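Lmaj004144AAA protein (Leishmania major, PDB 1Y63) probably transfers phosphate between nucleoside triphosphates and monophosphates as an AK6-type adenylate kinase with ATPase activity, and probably acts in maturation of the small ribosomal subunit. Local coordinates at residues M26-A31 / F37-V42; V88-H91 / L95-E98; D74-I79 / E98-M103. All coordinates share one frame; numbering follows the deposited sequence.

Interaction 1 of 3, residues M26-A31 / F37-V42; sequences MAEMIA and FQHLEV. With MN (manganese (II) ion), chain C.
Glu28 and His39 meet through a manganese ion in the beta-alpha-beta crossover that carries the P-loop. Helix 23-33, which follows that loop, runs back almost antiparallel to the edge strand 37-41, with segment axes 7.7 Å apart at 158°. The two side chains cross at about a right angle, their carboxylate and imidazole planes 70° apart. Glu28 starts off along the flank of the helix, and a bend at chi2 (-77°) swings the carboxylate round to the strand. Its OE2 binds the metal at 2.2 Å, while His39 ND1 binds it at 2.3 Å. As neighbouring ligands, Glu28 OE2 and His39 ND1 come within 2.9 Å of each other without a hydrogen bond. Four waters complete six-fold coordination; three of them also donate hydrogen bonds, to Glu28 OE1, His39 O and Glu41 OE1. Histidine suits its place because it is held at both nitrogens: NE2 bonds to Asp89 OD2 on the next strand, which fixes the ring's rotation. Alanine suits the helix side, since its short CB lets the imidazole in close, with Ala27 CB 3.5 Å from His39 CD2. Farther along, the contact turns apolar. The branched Ile30 lays a methyl over one face of the Phe37 ring as a CH-pi contact, its CG2 standing 4.2 Å from the ring centroid and displaced toward CG.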
ATOM      1  N   MET A  26       2.557  -8.727  -1.673  1.00 18.84           N
ATOM      2  CA  MET A  26       3.267  -8.136  -2.818  1.00 17.57           C
ATOM      3  C   MET A  26       4.476  -7.341  -2.376  1.00 15.57           C
ATOM      4  O   MET A  26       5.538  -7.442  -2.975  1.00 16.40           O
ATOM      5  CB  MET A  26       2.366  -7.275  -3.675  1.00 19.40           C
ATOM      6  CG  MET A  26       3.078  -6.783  -4.926  1.00 21.51           C
ATOM      7  SD  MET A  26       1.997  -5.854  -6.022  1.00 21.06           S
ATOM      8  CE  MET A  26       1.006  -7.195  -6.672  1.00 19.91           C
ATOM      9  N   ALA A  27       4.346  -6.574  -1.298  1.00 16.63           N
ATOM     10  CA  ALA A  27       5.476  -5.786  -0.813  1.00 14.63           C
ATOM     11  C   ALA A  27       6.625  -6.712  -0.366  1.00 15.95           C
ATOM     12  O   ALA A  27       7.808  -6.387  -0.567  1.00 17.94           O
ATOM     13  CB  ALA A  27       5.051  -4.897   0.315  1.00 18.44           C
ATOM     14  N   GLU A  28       6.280  -7.841   0.259  1.00 16.95           N
ATOM     15  CA  GLU A  28       7.322  -8.773   0.656  1.00 18.11           C
ATOM     16  C   GLU A  28       7.963  -9.448  -0.543  1.00 16.86           C
ATOM     17  O   GLU A  28       9.170  -9.698  -0.548  1.00 19.01           O
ATOM     18  CB  GLU A  28       6.814  -9.777   1.685  1.00 15.88           C
ATOM     19  CG  GLU A  28       6.404  -9.100   2.999  1.00 17.21           C
ATOM     20  CD  GLU A  28       7.575  -8.692   3.893  1.00 24.29           C
ATOM     21  OE1 GLU A  28       8.754  -8.715   3.469  1.00 24.72           O
ATOM     22  OE2 GLU A  28       7.307  -8.334   5.055  1.00 21.74           O
ATOM     23  N   MET A  29       7.187  -9.731  -1.579  1.00 18.03           N
ATOM     24  CA  MET A  29       7.782 -10.205  -2.833  1.00 18.12           C
ATOM     25  C   MET A  29       8.759  -9.217  -3.444  1.00 18.96           C
ATOM     26  O   MET A  29       9.848  -9.591  -3.874  1.00 18.44           O
ATOM     27  CB  MET A  29       6.706 -10.569  -3.839  1.00 19.71           C
ATOM     28  CG  MET A  29       7.280 -11.152  -5.098  1.00 19.12           C
ATOM     29  SD  MET A  29       6.146 -11.634  -6.423  0.60 24.57           S
ATOM     30  CE  MET A  29       5.745 -13.307  -5.952  0.60 25.43           C
ATOM     31  N   ILE A  30       8.383  -7.949  -3.454  1.00 17.07           N
ATOM     32  CA  ILE A  30       9.273  -6.904  -3.927  1.00 18.31           C
ATOM     33  C   ILE A  30      10.549  -6.841  -3.082  1.00 19.93           C
ATOM     34  O   ILE A  30      11.666  -6.789  -3.608  1.00 18.73           O
ATOM     35  CB  ILE A  30       8.522  -5.549  -3.954  1.00 18.27           C
ATOM     36  CG1 ILE A  30       7.463  -5.551  -5.065  1.00 19.19           C
ATOM     37  CG2 ILE A  30       9.480  -4.377  -4.100  1.00 19.43           C
ATOM     38  CD1 ILE A  30       6.427  -4.465  -4.929  1.00 20.18           C
ATOM     39  N   ALA A  31      10.397  -6.841  -1.761  1.00 17.93           N
ATOM     40  CA  ALA A  31      11.549  -6.756  -0.885  1.00 21.65           C
ATOM     41  C   ALA A  31      12.467  -7.960  -1.058  1.00 19.83           C
ATOM     42  O   ALA A  31      13.708  -7.827  -0.922  1.00 23.22           O
ATOM     43  CB  ALA A  31      11.113  -6.632   0.546  1.00 21.61           C
ATOM     44  N   PHE A  37      15.234  -2.948  -1.751  1.00 21.59           N
ATOM     45  CA  PHE A  37      13.963  -2.453  -1.213  1.00 20.54           C
ATOM     46  C   PHE A  37      13.731  -2.875   0.230  1.00 22.38           C
ATOM     47  O   PHE A  37      13.880  -4.061   0.575  1.00 27.37           O
ATOM     48  CB  PHE A  37      12.784  -2.920  -2.067  1.00 20.73           C
ATOM     49  CG  PHE A  37      12.531  -2.067  -3.250  1.00 20.64           C
ATOM     50  CD1 PHE A  37      13.225  -2.289  -4.431  1.00 20.68           C
ATOM     51  CD2 PHE A  37      11.624  -1.005  -3.194  1.00 20.21           C
ATOM     52  CE1 PHE A  37      13.007  -1.492  -5.526  1.00 22.18           C
ATOM     53  CE2 PHE A  37      11.409  -0.210  -4.285  1.00 19.78           C
ATOM     54  CZ  PHE A  37      12.109  -0.442  -5.453  1.00 23.69           C
ATOM     55  N   GLN A  38      13.360  -1.897   1.050  1.00 19.38           N
ATOM     56  CA  GLN A  38      12.942  -2.076   2.437  1.00 21.30           C
ATOM     57  C   GLN A  38      11.435  -1.887   2.484  1.00 20.17           C
ATOM     58  O   GLN A  38      10.918  -0.881   1.977  1.00 22.10           O
ATOM     59  CB  GLN A  38      13.585  -1.012   3.348  1.00 23.61           C
ATOM     60  CG  GLN A  38      13.060  -1.000   4.803  1.00 31.05           C
ATOM     61  CD  GLN A  38      13.461   0.269   5.588  1.00 36.50           C
ATOM     62  OE1 GLN A  38      14.307   1.036   5.149  1.00 39.21           O
ATOM     63  NE2 GLN A  38      12.821   0.494   6.734  1.00 42.60           N
ATOM     64  N   HIS A  39      10.759  -2.823   3.140  1.00 20.86           N
ATOM     65  CA  HIS A  39       9.320  -2.820   3.304  1.00 20.73           C
ATOM     66  C   HIS A  39       8.936  -2.084   4.572  1.00 20.10           C
ATOM     67  O   HIS A  39       9.461  -2.372   5.653  1.00 22.10           O
ATOM     68  CB  HIS A  39       8.831  -4.269   3.392  1.00 22.95           C
ATOM     69  CG  HIS A  39       7.398  -4.439   3.801  1.00 21.46           C
ATOM     70  ND1 HIS A  39       6.989  -5.446   4.658  1.00 19.47           N
ATOM     71  CD2 HIS A  39       6.269  -3.808   3.403  1.00 19.73           C
ATOM     72  CE1 HIS A  39       5.674  -5.404   4.789  1.00 20.74           C
ATOM     73  NE2 HIS A  39       5.213  -4.418   4.045  1.00 19.65           N
ATOM     74  N   LEU A  40       8.033  -1.130   4.433  1.00 19.42           N
ATOM     75  CA  LEU A  40       7.446  -0.416   5.590  1.00 18.70           C
ATOM     76  C   LEU A  40       5.982  -0.819   5.645  1.00 19.61           C
ATOM     77  O   LEU A  40       5.198  -0.477   4.754  1.00 19.36           O
ATOM     78  CB  LEU A  40       7.515   1.096   5.449  1.00 22.09           C
ATOM     79  CG  LEU A  40       8.827   1.852   5.533  1.00 27.19           C
ATOM     80  CD1 LEU A  40       9.651   1.731   4.267  1.00 32.31           C
ATOM     81  CD2 LEU A  40       8.491   3.312   5.794  1.00 26.50           C
ATOM     82  N   GLU A  41       5.631  -1.620   6.642  1.00 20.03           N
ATOM     83  CA  GLU A  41       4.259  -2.055   6.851  1.00 19.17           C
ATOM     84  C   GLU A  41       3.595  -1.016   7.746  1.00 20.67           C
ATOM     85  O   GLU A  41       3.690  -1.073   8.953  1.00 20.39           O
ATOM     86  CB  GLU A  41       4.244  -3.486   7.460  1.00 22.39           C
ATOM     87  CG  GLU A  41       2.900  -4.192   7.473  1.00 20.40           C
ATOM     88  CD  GLU A  41       2.974  -5.714   7.706  1.00 23.85           C
ATOM     89  OE1 GLU A  41       4.063  -6.348   7.598  1.00 25.44           O
ATOM     90  OE2 GLU A  41       1.928  -6.287   8.042  1.00 24.65           O
ATOM     91  N   VAL A  42       2.913  -0.054   7.135  1.00 20.21           N
ATOM     92  CA  VAL A  42       2.428   1.106   7.877  1.00 18.63           C
ATOM     93  C   VAL A  42       1.429   0.757   8.980  1.00 19.92           C
ATOM     94  O   VAL A  42       1.428   1.392  10.049  1.00 21.04           O
ATOM     95  CB  VAL A  42       1.857   2.141   6.877  1.00 21.57           C
ATOM     96  CG1 VAL A  42       1.252   3.332   7.602  1.00 21.49           C
ATOM     97  CG2 VAL A  42       2.962   2.569   5.948  1.00 22.46           C
TER
HETATM   98 MN    MN C 311       8.271  -6.685   6.098  1.00 19.37          MN
HETATM   99  O   HOH W   1       9.979  -7.004   5.039  1.00 23.95           O
HETATM  100  O   HOH W   2      15.275  -5.909  -1.741  1.00 28.17           O
HETATM  101  O   HOH W   3       9.164  -4.826   7.068  1.00 22.78           O
HETATM  102  O   HOH W   4       6.709  -6.460   7.620  1.00 22.88           O
HETATM  103  O   HOH W   5       9.362  -7.861   7.642  1.00 20.94           O

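Interaction 2 of 3, residues V88-H91 / L95-E98. With MN (manganese (II) ion), chain F.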
ATOM      1  N   VAL A  88       6.290   0.871   0.492  1.00 17.73           N
ATOM      2  CA  VAL A  88       5.382   1.194   1.584  1.00 18.76           C
ATOM      3  C   VAL A  88       4.063   0.475   1.309  1.00 20.83           C
ATOM      4  O   VAL A  88       3.614   0.397   0.154  1.00 21.32           O
ATOM      5  CB  VAL A  88       5.135   2.698   1.661  1.00 20.82           C
ATOM      6  CG1 VAL A  88       4.129   3.028   2.741  1.00 22.35           C
ATOM      7  CG2 VAL A  88       6.443   3.408   1.958  1.00 23.60           C
ATOM      8  N   ASP A  89       3.463  -0.034   2.378  1.00 18.04           N
ATOM      9  CA  ASP A  89       2.315  -0.929   2.305  1.00 18.73           C
ATOM     10  C   ASP A  89       1.237  -0.371   3.223  1.00 18.97           C
ATOM     11  O   ASP A  89       1.443  -0.333   4.428  1.00 18.33           O
ATOM     12  CB  ASP A  89       2.866  -2.296   2.757  1.00 19.92           C
ATOM     13  CG  ASP A  89       1.854  -3.237   3.272  1.00 19.20           C
ATOM     14  OD1 ASP A  89       0.655  -3.046   3.099  1.00 22.17           O
ATOM     15  OD2 ASP A  89       2.324  -4.275   3.810  1.00 21.88           O
ATOM     16  N   TYR A  90       0.127   0.125   2.659  1.00 17.49           N
ATOM     17  CA  TYR A  90      -0.975   0.696   3.490  1.00 18.61           C
ATOM     18  C   TYR A  90      -2.275   0.740   2.734  1.00 18.79           C
ATOM     19  O   TYR A  90      -2.264   0.970   1.529  1.00 20.06           O
ATOM     20  CB  TYR A  90      -0.631   2.123   3.986  1.00 18.62           C
ATOM     21  CG  TYR A  90      -1.430   2.608   5.193  1.00 18.30           C
ATOM     22  CD1 TYR A  90      -1.655   1.786   6.292  1.00 20.34           C
ATOM     23  CD2 TYR A  90      -1.865   3.933   5.275  1.00 19.43           C
ATOM     24  CE1 TYR A  90      -2.344   2.257   7.414  1.00 19.50           C
ATOM     25  CE2 TYR A  90      -2.526   4.410   6.401  1.00 21.19           C
ATOM     26  CZ  TYR A  90      -2.756   3.570   7.455  1.00 22.38           C
ATOM     27  OH  TYR A  90      -3.432   4.047   8.569  1.00 25.83           O
ATOM     28  N   HIS A  91      -3.386   0.593   3.459  1.00 18.99           N
ATOM     29  CA  HIS A  91      -4.714   0.570   2.853  1.00 20.99           C
ATOM     30  C   HIS A  91      -5.162   1.967   2.425  1.00 25.86           C
ATOM     31  O   HIS A  91      -6.067   2.090   1.616  1.00 30.62           O
ATOM     32  CB  HIS A  91      -5.735  -0.081   3.792  1.00 21.52           C
ATOM     33  CG  HIS A  91      -5.965   0.673   5.064  1.00 24.07           C
ATOM     34  ND1 HIS A  91      -5.467   0.268   6.279  1.00 33.93           N
ATOM     35  CD2 HIS A  91      -6.656   1.811   5.304  1.00 31.77           C
ATOM     36  CE1 HIS A  91      -5.834   1.128   7.218  1.00 26.56           C
ATOM     37  NE2 HIS A  91      -6.545   2.081   6.649  1.00 36.56           N
ATOM     38  N   LEU A  95      -3.126  10.493   2.621  1.00 19.70           N
ATOM     39  CA  LEU A  95      -2.382  11.160   3.671  1.00 21.44           C
ATOM     40  C   LEU A  95      -0.930  11.442   3.349  1.00 22.12           C
ATOM     41  O   LEU A  95      -0.357  12.378   3.900  1.00 23.03           O
ATOM     42  CB  LEU A  95      -2.477  10.382   4.960  1.00 21.17           C
ATOM     43  CG  LEU A  95      -1.666   9.092   5.102  1.00 22.36           C
ATOM     44  CD1 LEU A  95      -1.612   8.668   6.553  1.00 27.85           C
ATOM     45  CD2 LEU A  95      -2.237   7.985   4.277  1.00 24.60           C
ATOM     46  N   PHE A  96      -0.333  10.671   2.460  1.00 17.95           N
ATOM     47  CA  PHE A  96       1.103  10.805   2.226  1.00 18.44           C
ATOM     48  C   PHE A  96       1.384  11.896   1.198  1.00 17.88           C
ATOM     49  O   PHE A  96       0.590  12.101   0.265  1.00 19.98           O
ATOM     50  CB  PHE A  96       1.700   9.514   1.681  1.00 18.99           C
ATOM     51  CG  PHE A  96       1.437   8.278   2.515  1.00 17.62           C
ATOM     52  CD1 PHE A  96       1.781   8.223   3.851  1.00 18.47           C
ATOM     53  CD2 PHE A  96       0.866   7.153   1.945  1.00 17.88           C
ATOM     54  CE1 PHE A  96       1.568   7.076   4.596  1.00 18.02           C
ATOM     55  CE2 PHE A  96       0.637   6.007   2.705  1.00 19.93           C
ATOM     56  CZ  PHE A  96       1.013   5.978   4.022  1.00 18.94           C
ATOM     57  N   PRO A  97       2.530  12.577   1.342  1.00 18.45           N
ATOM     58  CA  PRO A  97       2.920  13.582   0.362  1.00 18.48           C
ATOM     59  C   PRO A  97       3.330  12.943  -0.952  1.00 19.72           C
ATOM     60  O   PRO A  97       4.066  11.962  -0.973  1.00 19.79           O
ATOM     61  CB  PRO A  97       4.098  14.287   1.014  1.00 19.79           C
ATOM     62  CG  PRO A  97       4.612  13.399   1.990  1.00 20.33           C
ATOM     63  CD  PRO A  97       3.513  12.469   2.425  1.00 20.03           C
ATOM     64  N   GLU A  98       2.898  13.541  -2.057  1.00 17.88           N
ATOM     65  CA  GLU A  98       3.293  13.107  -3.379  1.00 16.58           C
ATOM     66  C   GLU A  98       4.799  13.138  -3.568  1.00 19.16           C
ATOM     67  O   GLU A  98       5.329  12.349  -4.328  1.00 20.52           O
ATOM     68  CB  GLU A  98       2.606  13.934  -4.457  1.00 17.37           C
ATOM     69  CG  GLU A  98       1.144  13.709  -4.598  1.00 19.56           C
ATOM     70  CD  GLU A  98       0.574  14.499  -5.767  1.00 19.72           C
ATOM     71  OE1 GLU A  98       0.992  14.232  -6.910  1.00 20.88           O
ATOM     72  OE2 GLU A  98      -0.264  15.403  -5.531  1.00 18.13           O
TER
HETATM   73 MN    MN F 353      -2.312  15.332  -4.475  0.50 12.34          MN
HETATM   74  O   HOH W   6      -1.879  15.203  -3.273  0.25 11.50           O
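Tyr90 and Phe96 form the tight part of this contact, where residues 88-91, running out of strand 85-89 in the parallel sheet of the P-loop fold, meet the loop that leads on to strand 103-108. The closest approach is Tyr90 CD2 to Phe96 CZ at 3.7 Å, the two side chains crossing at a slant. Tyr90 points its ring at the loop because CG lies anti to the backbone N (chi1 -160°); another manganese ion lies about 3 Å from its side chain. Val88 also faces the loop, whereas Asp89 between them faces away, toward Thr24. Leu95 closes the cluster: its CD2 lies over the centre of one Phe96 face, 3.7 Å above the plane, and meets the edge of the Tyr90 ring, 4.2 Å from CE2. Across the two segments Val88 is the more distant partner, its CG1 4.5 Å from Phe96 CZ; Met76 and Leu14 touch the Phe96 side chain from elsewhere. Beyond Pro97 the loop moves toward solvent, and Glu98 OE2 binds a manganese ion at 2.3 Å, away from the strand. Aromatic and branched residues suit the buried part because they fill it with apolar surface, and accordingly no hydrogen bond crosses between the segments. The contact is therefore held by burial and shape, and the tilt of the Phe96 ring is probably set by packing.

Interaction 3 of 3, residues D74-I79 / E98-M103. With MN (manganese (II) ion), chain F.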
ATOM      1  N   ASP A  74       5.575  12.322  10.366  1.00 18.73           N
ATOM      2  CA  ASP A  74       6.838  12.762  10.922  1.00 19.64           C
ATOM      3  C   ASP A  74       7.758  11.567  11.190  1.00 19.83           C
ATOM      4  O   ASP A  74       8.978  11.669  11.021  1.00 21.23           O
ATOM      5  CB  ASP A  74       6.621  13.556  12.226  1.00 20.08           C
ATOM      6  CG  ASP A  74       6.020  14.933  12.011  1.00 29.05           C
ATOM      7  OD1 ASP A  74       6.000  15.440  10.878  1.00 27.48           O
ATOM      8  OD2 ASP A  74       5.577  15.524  13.024  1.00 31.39           O
ATOM      9  N   PHE A  75       7.170  10.447  11.634  1.00 17.17           N
ATOM     10  CA  PHE A  75       7.903   9.211  11.881  1.00 18.52           C
ATOM     11  C   PHE A  75       8.474   8.645  10.588  1.00 19.30           C
ATOM     12  O   PHE A  75       9.641   8.203  10.538  1.00 18.93           O
ATOM     13  CB  PHE A  75       6.979   8.194  12.567  1.00 21.12           C
ATOM     14  CG  PHE A  75       7.680   6.953  13.024  1.00 24.36           C
ATOM     15  CD1 PHE A  75       7.874   5.891  12.137  1.00 28.27           C
ATOM     16  CD2 PHE A  75       8.112   6.833  14.339  1.00 29.21           C
ATOM     17  CE1 PHE A  75       8.540   4.732  12.565  1.00 31.33           C
ATOM     18  CE2 PHE A  75       8.771   5.654  14.777  1.00 30.34           C
ATOM     19  CZ  PHE A  75       8.971   4.626  13.886  1.00 28.54           C
ATOM     20  N   MET A  76       7.654   8.648   9.535  1.00 20.22           N
ATOM     21  CA  MET A  76       8.060   8.074   8.250  1.00 17.08           C
ATOM     22  C   MET A  76       9.032   8.944   7.447  1.00 18.74           C
ATOM     23  O   MET A  76       9.875   8.427   6.720  1.00 19.10           O
ATOM     24  CB  MET A  76       6.826   7.763   7.400  1.00 20.36           C
ATOM     25  CG  MET A  76       5.960   6.658   7.914  1.00 18.36           C
ATOM     26  SD  MET A  76       4.511   6.421   6.891  1.00 22.22           S
ATOM     27  CE  MET A  76       5.262   5.793   5.365  1.00 23.42           C
ATOM     28  N   GLU A  77       8.926  10.266   7.593  1.00 20.25           N
ATOM     29  CA  GLU A  77       9.702  11.180   6.777  1.00 18.44           C
ATOM     30  C   GLU A  77      11.187  10.826   6.655  1.00 20.42           C
ATOM     31  O   GLU A  77      11.684  10.717   5.546  1.00 19.23           O
ATOM     32  CB  GLU A  77       9.507  12.624   7.249  1.00 19.59           C
ATOM     33  CG  GLU A  77      10.393  13.648   6.530  1.00 21.71           C
ATOM     34  CD  GLU A  77       9.943  13.974   5.115  1.00 22.33           C
ATOM     35  OE1 GLU A  77       8.749  13.786   4.779  1.00 23.61           O
ATOM     36  OE2 GLU A  77      10.795  14.493   4.354  1.00 22.98           O
ATOM     37  N   PRO A  78      11.911  10.681   7.783  1.00 21.09           N
ATOM     38  CA  PRO A  78      13.340  10.363   7.628  1.00 21.83           C
ATOM     39  C   PRO A  78      13.620   9.060   6.887  1.00 22.15           C
ATOM     40  O   PRO A  78      14.601   9.000   6.129  1.00 24.62           O
ATOM     41  CB  PRO A  78      13.844  10.308   9.073  1.00 23.22           C
ATOM     42  CG  PRO A  78      12.636  10.052   9.888  1.00 26.13           C
ATOM     43  CD  PRO A  78      11.554  10.820   9.209  1.00 21.65           C
ATOM     44  N   ILE A  79      12.754   8.056   7.058  1.00 19.84           N
ATOM     45  CA  ILE A  79      12.920   6.800   6.328  1.00 20.14           C
ATOM     46  C   ILE A  79      12.733   7.063   4.831  1.00 20.73           C
ATOM     47  O   ILE A  79      13.509   6.624   3.988  1.00 18.95           O
ATOM     48  CB  ILE A  79      11.945   5.741   6.797  1.00 22.02           C
ATOM     49  CG1 ILE A  79      12.075   5.522   8.314  1.00 25.69           C
ATOM     50  CG2 ILE A  79      12.205   4.439   6.083  1.00 24.96           C
ATOM     51  CD1 ILE A  79      10.844   4.869   8.945  1.00 29.00           C
ATOM     52  N   GLU A  98       2.898  13.541  -2.057  1.00 17.88           N
ATOM     53  CA  GLU A  98       3.293  13.107  -3.379  1.00 16.58           C
ATOM     54  C   GLU A  98       4.799  13.138  -3.568  1.00 19.16           C
ATOM     55  O   GLU A  98       5.329  12.349  -4.328  1.00 20.52           O
ATOM     56  CB  GLU A  98       2.606  13.934  -4.457  1.00 17.37           C
ATOM     57  CG  GLU A  98       1.144  13.709  -4.598  1.00 19.56           C
ATOM     58  CD  GLU A  98       0.574  14.499  -5.767  1.00 19.72           C
ATOM     59  OE1 GLU A  98       0.992  14.232  -6.910  1.00 20.88           O
ATOM     60  OE2 GLU A  98      -0.264  15.403  -5.531  1.00 18.13           O
ATOM     61  N   ARG A  99       5.492  14.017  -2.854  1.00 16.89           N
ATOM     62  CA  ARG A  99       6.940  14.095  -2.886  1.00 16.54           C
ATOM     63  C   ARG A  99       7.635  12.739  -2.661  1.00 18.22           C
ATOM     64  O   ARG A  99       8.734  12.497  -3.205  1.00 19.15           O
ATOM     65  CB  ARG A  99       7.385  15.091  -1.799  1.00 18.04           C
ATOM     66  CG  ARG A  99       8.875  15.202  -1.578  1.00 21.09           C
ATOM     67  CD  ARG A  99       9.216  16.379  -0.714  1.00 22.58           C
ATOM     68  NE  ARG A  99       8.473  16.365   0.534  1.00 19.89           N
ATOM     69  CZ  ARG A  99       8.835  15.696   1.623  1.00 20.29           C
ATOM     70  NH1 ARG A  99       9.957  14.981   1.641  1.00 19.99           N
ATOM     71  NH2 ARG A  99       8.062  15.716   2.692  1.00 20.34           N
ATOM     72  N   TRP A 100       7.038  11.898  -1.826  1.00 18.32           N
ATOM     73  CA  TRP A 100       7.689  10.636  -1.424  1.00 18.76           C
ATOM     74  C   TRP A 100       7.723   9.598  -2.516  1.00 19.14           C
ATOM     75  O   TRP A 100       8.674   8.821  -2.579  1.00 22.20           O
ATOM     76  CB  TRP A 100       6.970  10.023  -0.243  1.00 18.32           C
ATOM     77  CG  TRP A 100       7.180  10.684   1.090  1.00 17.39           C
ATOM     78  CD1 TRP A 100       8.008  11.718   1.394  1.00 20.05           C
ATOM     79  CD2 TRP A 100       6.529  10.318   2.303  1.00 17.82           C
ATOM     80  NE1 TRP A 100       7.921  12.015   2.732  1.00 22.92           N
ATOM     81  CE2 TRP A 100       7.024  11.162   3.313  1.00 20.49           C
ATOM     82  CE3 TRP A 100       5.595   9.325   2.639  1.00 21.55           C
ATOM     83  CZ2 TRP A 100       6.597  11.068   4.621  1.00 21.09           C
ATOM     84  CZ3 TRP A 100       5.184   9.229   3.942  1.00 21.88           C
ATOM     85  CH2 TRP A 100       5.664  10.088   4.907  1.00 20.86           C
ATOM     86  N   PHE A 101       6.696   9.549  -3.372  1.00 18.98           N
ATOM     87  CA  PHE A 101       6.460   8.351  -4.190  1.00 19.79           C
ATOM     88  C   PHE A 101       6.700   8.515  -5.682  1.00 20.26           C
ATOM     89  O   PHE A 101       6.291   9.516  -6.294  1.00 21.11           O
ATOM     90  CB  PHE A 101       5.049   7.787  -3.944  1.00 17.72           C
ATOM     91  CG  PHE A 101       4.881   7.217  -2.559  1.00 18.25           C
ATOM     92  CD1 PHE A 101       5.634   6.119  -2.176  1.00 18.47           C
ATOM     93  CD2 PHE A 101       4.044   7.790  -1.640  1.00 19.94           C
ATOM     94  CE1 PHE A 101       5.539   5.593  -0.932  1.00 18.80           C
ATOM     95  CE2 PHE A 101       3.937   7.257  -0.364  1.00 20.00           C
ATOM     96  CZ  PHE A 101       4.668   6.141  -0.026  1.00 19.06           C
ATOM     97  N   HIS A 102       7.341   7.497  -6.257  1.00 17.84           N
ATOM     98  CA  HIS A 102       7.582   7.436  -7.698  1.00 16.96           C
ATOM     99  C   HIS A 102       6.641   6.520  -8.436  1.00 18.20           C
ATOM    100  O   HIS A 102       6.606   6.564  -9.652  1.00 19.41           O
ATOM    101  CB  HIS A 102       9.017   7.027  -7.961  1.00 20.62           C
ATOM    102  CG  HIS A 102       9.981   7.851  -7.200  1.00 22.44           C
ATOM    103  ND1 HIS A 102      10.544   7.431  -6.016  1.00 21.71           N
ATOM    104  CD2 HIS A 102      10.387   9.129  -7.385  1.00 24.88           C
ATOM    105  CE1 HIS A 102      11.308   8.397  -5.535  1.00 24.54           C
ATOM    106  NE2 HIS A 102      11.223   9.443  -6.344  1.00 28.79           N
ATOM    107  N   MET A 103       5.917   5.687  -7.688  1.00 18.72           N
ATOM    108  CA  MET A 103       4.972   4.731  -8.212  1.00 18.79           C
ATOM    109  C   MET A 103       3.935   4.419  -7.132  1.00 19.33           C
ATOM    110  O   MET A 103       4.283   4.279  -5.938  1.00 19.49           O
ATOM    111  CB  MET A 103       5.685   3.436  -8.642  1.00 20.59           C
ATOM    112  CG  MET A 103       4.808   2.471  -9.356  1.00 25.00           C
ATOM    113  SD  MET A 103       5.689   0.904  -9.606  1.00 28.62           S
ATOM    114  CE  MET A 103       7.223   1.450 -10.232  1.00 23.53           C
TER
HETATM  115 MN    MN F 353      -2.312  15.332  -4.475  0.50 12.34          MN
HETATM  116  O   HOH W   6      -1.879  15.203  -3.273  0.25 11.50           O
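Glu77 and Arg99 are brought together by a bend in each chain: Glu77 turns at chi2 (75°), carrying its carboxylate off the side of helix 66-80 to the loop, and Arg99 turns at chi3 (53°) to present the end of its guanidinium. The result is an end-on, two-nitrogen salt bridge. The Arg99 NH2 to Glu77 OE1 bond, 2.9 Å, is the straighter of its two at 163°. Arg99 NH1 donates to the syn lone pair of Glu77 OE2, 2.9 Å away, though that oxygen is tilted from the guanidinium plane. Glu77 OE1 takes a second bond, from Trp100 NE1 at 2.8 Å. The indole N-H points at the oxygen within its own ring plane yet meets the carboxylate from above, and Arg99 NH2 reaches the same oxygen from the opposite face. Three donors thus hold the carboxylate and limit its rotation, and the nearby positive charge would be expected to favour its ionised form. Arg99 NH1 also bonds to Glu6 O, at the first modelled residue, and the edge of Trp100 at CD1 lies against one guanidinium face.

Met76 packs against the benzo end of the indole. Met76 CB touches Trp100 CH2 at 3.6 Å, and the flexible thioether carries Met76 CE to 3.7 Å from Trp100 CZ3. Its SD makes an oblique Met-aromatic contact, 5.2 Å from the centre of the six-membered ring. Tryptophan suits this spot by offering a wide apolar surface and one N-H. Leu73 and Met80 of helix 66-80 also touch the indole, so the helix before strand 85-89 packs on the loop after it. From there the chain pairs with Asn12 and Leu14 as it enters strand 103-108 beside strand 12-16.

In the fold
The three contacts touch one another beside the nucleotide site. Interaction 1 has the Glu28 side chain about 7 Å from the bound ADP; in interaction 2 the side chain of Tyr90 is about 9 Å from the bound ADP. Their centres are 13 Å apart, and neighbouring strands 37-41 and 85-89 connect them: Leu40 O lies 3.0 Å from Asp89 N, a probable hydrogen bond, and Val42 CG1 packs 3.5 Å from Tyr90 CD1. Interactions 2 and 3 have centres only 8 Å apart and share Glu98. Phe96 CE1 lies 3.8 Å from Met76 SD, making their apolar parts continuous. Met76 CE also reaches Val42 CG2 at 4.0 Å, so Met76 of interaction 3 touches both of the others.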